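Local coordinates for OTU domain-containing protein wMelOTU (Wolbachia pipientis wMel, PDB 6W9O) that probably acts as a bacterial effector deubiquitinase, a cysteine protease of the OTU family that cleaves ubiquitin from its conjugates, at residues E81-Q84 / W90-N93; D111-D116 / P126-R131. All coordinates share one frame; numbering follows the deposited sequence.

Overall arrangement
Both contacts belong to the helical part of this OTU domain and lie on the same side of its centre, their own centres about 7 Å apart. Interaction 1 joins the end of helix 72-84 to helix 89-95 through apolar and aromatic side chains alone and is partly buried. Interaction 2, wholly buried and nearer the centre of the folded chain (about 12 Å against 17 Å, centre to centre), links helix 105-116 to helix 126-137 by one short polar bond between side chains. The two share no helix, yet they touch: aromatic and apolar side chains of interaction 1 pack directly against residues of both helices of interaction 2.

Interaction 1 (E81-Q84 / W90-N93)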
# COMPACT_ATOMS: atom_id res chain seq x y z
N GLU A 81 1.04 13.72 7.93
CA GLU A 81 2.28 14.33 8.40
C GLU A 81 3.23 14.59 7.23
O GLU A 81 3.87 15.63 7.17
CB GLU A 81 2.93 13.37 9.41
CG GLU A 81 2.16 13.35 10.71
CD GLU A 81 2.86 12.56 11.81
OE1 GLU A 81 3.74 11.73 11.51
OE2 GLU A 81 2.47 12.77 12.99
N PHE A 82 3.32 13.64 6.29
CA PHE A 82 4.14 13.87 5.11
C PHE A 82 3.74 15.17 4.41
O PHE A 82 4.59 15.99 4.03
CB PHE A 82 4.01 12.66 4.18
CG PHE A 82 4.84 12.76 2.94
CD1 PHE A 82 6.07 12.13 2.86
CD2 PHE A 82 4.35 13.47 1.82
CE1 PHE A 82 6.86 12.22 1.69
CE2 PHE A 82 5.09 13.53 0.66
CZ PHE A 82 6.36 12.92 0.57
N ALA A 83 2.43 15.38 4.24
CA ALA A 83 1.95 16.59 3.56
C ALA A 83 2.19 17.86 4.35
O ALA A 83 2.37 18.92 3.75
CB ALA A 83 0.46 16.45 3.26
N GLN A 84 2.24 17.78 5.69
CA GLN A 84 2.51 18.96 6.50
C GLN A 84 3.99 19.31 6.61
O GLN A 84 4.31 20.43 7.02
CB GLN A 84 2.03 18.71 7.92
CG GLN A 84 0.51 18.65 7.99
CD GLN A 84 0.03 18.20 9.35
OE1 GLN A 84 0.64 17.35 10.00
NE2 GLN A 84 -1.09 18.76 9.78
N TRP A 90 7.30 16.00 -6.04
CA TRP A 90 6.50 14.92 -6.63
C TRP A 90 5.09 14.93 -6.06
O TRP A 90 4.10 14.71 -6.78
CB TRP A 90 7.16 13.54 -6.47
CG TRP A 90 7.03 12.91 -5.11
CD1 TRP A 90 8.00 12.88 -4.13
CD2 TRP A 90 5.92 12.19 -4.60
NE1 TRP A 90 7.52 12.23 -3.04
CE2 TRP A 90 6.24 11.79 -3.28
CE3 TRP A 90 4.64 11.90 -5.10
CZ2 TRP A 90 5.35 11.05 -2.48
CZ3 TRP A 90 3.75 11.19 -4.31
CH2 TRP A 90 4.10 10.75 -3.00
N PHE A 91 4.97 15.23 -4.77
CA PHE A 91 3.71 15.08 -4.08
C PHE A 91 2.79 16.20 -4.45
O PHE A 91 1.63 15.95 -4.81
CB PHE A 91 3.97 15.05 -2.55
CG PHE A 91 2.71 15.10 -1.74
CD1 PHE A 91 2.26 16.28 -1.16
CD2 PHE A 91 1.98 13.94 -1.62
CE1 PHE A 91 1.05 16.28 -0.42
CE2 PHE A 91 0.76 13.92 -0.87
CZ PHE A 91 0.32 15.08 -0.29
N THR A 92 3.26 17.44 -4.34
CA THR A 92 2.40 18.56 -4.73
C THR A 92 2.06 18.47 -6.21
O THR A 92 0.93 18.81 -6.60
CB THR A 92 3.07 19.88 -4.36
OG1 THR A 92 4.42 19.95 -4.87
CG2 THR A 92 3.14 20.02 -2.85
N ASN A 93 2.99 17.98 -7.04
CA ASN A 93 2.70 17.81 -8.47
C ASN A 93 1.58 16.79 -8.67
O ASN A 93 0.78 16.90 -9.61
CB ASN A 93 3.93 17.30 -9.23
CG ASN A 93 5.05 18.36 -9.42
OD1 ASN A 93 4.86 19.54 -9.20
ND2 ASN A 93 6.23 17.88 -9.81
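This is an aromatic contact between two consecutive helices, with Phe82 and Ala83 at the end of helix 72-84 packing against Trp90 and Phe91 of the short helix 89-95. It lies about 17 Å from the centre of the chain (centre to centre), toward the periphery of the helical part of the domain. The closest backbone approach is Ala83 CA to Phe91 CA, 8.0 Å, and side chains fill the interface without any hydrogen bond.

Phe82 and Phe91 carry most of the contact. With CG anti to the backbone N (chi1 -178°) the Phe82 ring reaches across to the second helix and turns an edge toward the face of Phe91, an edge-to-face pair with planes 72° apart and centroids separated by 5.4 Å. Phe82 CD2 is the atom over that face, offset toward its rim. Phe91 CB, in turn, lies at the edge of the Phe82 ring, near its plane, 3.7 Å from Phe82 CE2. At the far end of the ring, Phe82 CZ comes to 3.7 Å from Trp90 CZ2. Here the two ring planes are inclined at 47°, neither stacked nor perpendicular. Trp90 is also roofed from its own helix, since Phe91 CB lies over the centre of one indole face.

Ala83 fills in beside the aromatics: its CB lies against the CE1-CZ side of the Phe91 ring, 3.7 Å from Phe91 CE1. Ile132 of helix 126-137 touches Phe82, Trp90 and Phe91 alike, while Pro87 and Pro88 from the connecting loop lie against Phe82. Trp90 also forms a cation-pi contact with Arg131, and Phe91 meets Tyr113 edge-to-face. Together Phe82, Trp90 and Phe91 form an aromatic cluster that packs two consecutive helices, joined by a short loop, against each other in the helical part of the OTU-like cysteine protease domain.

Interaction 2 (D111-D116 / P126-R131); sequences DNYTAD and PDVEGR
Tyr113 and Glu129 are brought together by a straight reach from one side and a bent one from the other. The tyrosine holds CG anti to its backbone nitrogen, which sends the phenol out from helix 105-116 toward helix 126-137. Glu129 sets its CG anti to the carbonyl carbon (chi1 -71°), and a bend at chi2 of 75° then swings the carboxylate round to meet the phenol. The phenol hydroxyl donates a hydrogen bond across the gap, Tyr113 OH to Glu129 OE2 at 2.6 Å, a short bond.

The acceptor oxygen lies at the edge of the phenol ring, near its plane, with Glu129 OE2 3.3 Å from Tyr113 CE2. Ring and carboxylate are nearly coplanar, 22° apart, and OE2 receives the bond through its anti lone pair, the one directed away from OE1. That second oxygen is taken by the backbone N of Asp125, so both oxygens of the carboxylate are held and its rotation is fixed. Val128 CG1 lies near the hydroxyl, 4.4 Å from Tyr113 OH. Around the pair, Cys79 of helix 72-84 touches both side chains, and Phe54 and Phe55 of helix 53-66 pack on Glu129.

Glu129 is buried, and its two hydrogen bonds would help to stabilise a negative charge there, while the phenol hydroxyl gains a polar partner that ties two helices together.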
# COMPACT_ATOMS: atom_id res chain seq x y z
N ASP A 111 -3.29 21.83 2.12
CA ASP A 111 -4.09 21.90 3.34
C ASP A 111 -5.37 21.08 3.23
O ASP A 111 -5.74 20.40 4.19
CB ASP A 111 -4.37 23.35 3.72
CG ASP A 111 -3.11 24.06 4.15
OD1 ASP A 111 -2.98 25.24 3.80
OD2 ASP A 111 -2.25 23.41 4.79
N ASN A 112 -6.05 21.13 2.08
CA ASN A 112 -7.22 20.28 1.90
C ASN A 112 -6.86 18.80 2.06
O ASN A 112 -7.60 18.05 2.71
CB ASN A 112 -7.84 20.49 0.53
CG ASN A 112 -8.44 21.85 0.38
OD1 ASN A 112 -8.75 22.28 -0.73
ND2 ASN A 112 -8.63 22.53 1.50
N TYR A 113 -5.72 18.39 1.50
CA TYR A 113 -5.26 17.00 1.64
C TYR A 113 -5.09 16.62 3.10
O TYR A 113 -5.48 15.52 3.50
CB TYR A 113 -3.92 16.82 0.91
CG TYR A 113 -3.34 15.41 0.99
CD1 TYR A 113 -2.57 14.99 2.08
CD2 TYR A 113 -3.59 14.49 -0.03
CE1 TYR A 113 -2.07 13.69 2.15
CE2 TYR A 113 -3.09 13.18 0.04
CZ TYR A 113 -2.31 12.80 1.13
OH TYR A 113 -1.80 11.50 1.20
N THR A 114 -4.48 17.50 3.91
CA THR A 114 -4.21 17.11 5.30
C THR A 114 -5.51 16.83 6.05
O THR A 114 -5.52 16.01 6.97
CB THR A 114 -3.35 18.17 6.02
OG1 THR A 114 -4.11 19.38 6.15
CG2 THR A 114 -2.10 18.50 5.22
N ALA A 115 -6.60 17.49 5.67
CA ALA A 115 -7.90 17.16 6.26
C ALA A 115 -8.50 15.91 5.62
O ALA A 115 -8.96 15.00 6.32
CB ALA A 115 -8.86 18.33 6.13
N ASP A 116 -8.50 15.87 4.28
CA ASP A 116 -9.22 14.80 3.58
C ASP A 116 -8.60 13.44 3.82
O ASP A 116 -9.33 12.43 3.86
CB ASP A 116 -9.23 15.09 2.08
CG ASP A 116 -10.35 14.30 1.34
OD1 ASP A 116 -11.50 14.23 1.87
OD2 ASP A 116 -10.07 13.76 0.24
N PRO A 126 -1.98 3.76 -4.28
CA PRO A 126 -0.56 3.30 -4.21
C PRO A 126 0.42 4.32 -4.74
O PRO A 126 1.53 4.41 -4.20
CB PRO A 126 -0.54 2.06 -5.10
CG PRO A 126 -1.94 1.52 -5.00
CD PRO A 126 -2.87 2.75 -4.89
N ASP A 127 0.05 5.10 -5.77
CA ASP A 127 1.02 6.00 -6.36
C ASP A 127 1.31 7.19 -5.46
O ASP A 127 2.31 7.88 -5.68
CB ASP A 127 0.50 6.56 -7.67
CG ASP A 127 0.37 5.52 -8.76
OD1 ASP A 127 1.18 4.57 -8.83
OD2 ASP A 127 -0.58 5.69 -9.58
N VAL A 128 0.41 7.50 -4.52
CA VAL A 128 0.63 8.67 -3.67
C VAL A 128 0.85 8.20 -2.23
O VAL A 128 1.99 8.26 -1.70
CB VAL A 128 -0.53 9.68 -3.74
CG1 VAL A 128 -0.18 10.89 -2.86
CG2 VAL A 128 -0.74 10.14 -5.21
N GLU A 129 -0.20 7.71 -1.59
CA GLU A 129 -0.03 7.21 -0.23
C GLU A 129 0.91 6.04 -0.19
O GLU A 129 1.69 5.90 0.77
CB GLU A 129 -1.38 6.83 0.34
CG GLU A 129 -2.28 8.09 0.64
CD GLU A 129 -2.85 8.72 -0.60
OE1 GLU A 129 -3.35 7.98 -1.47
OE2 GLU A 129 -2.77 9.95 -0.68
N GLY A 130 0.90 5.16 -1.20
CA GLY A 130 1.85 4.03 -1.18
C GLY A 130 3.30 4.51 -1.20
O GLY A 130 4.14 4.02 -0.44
N ARG A 131 3.60 5.51 -2.01
CA ARG A 131 4.96 6.05 -2.08
C ARG A 131 5.37 6.68 -0.74
O ARG A 131 6.51 6.48 -0.26
CB ARG A 131 5.04 7.05 -3.23
CG ARG A 131 6.42 7.67 -3.34
CD ARG A 131 6.55 8.43 -4.71
NE ARG A 131 7.86 9.05 -4.80
CZ ARG A 131 8.27 9.75 -5.86
NH1 ARG A 131 7.46 9.90 -6.89
NH2 ARG A 131 9.47 10.29 -5.86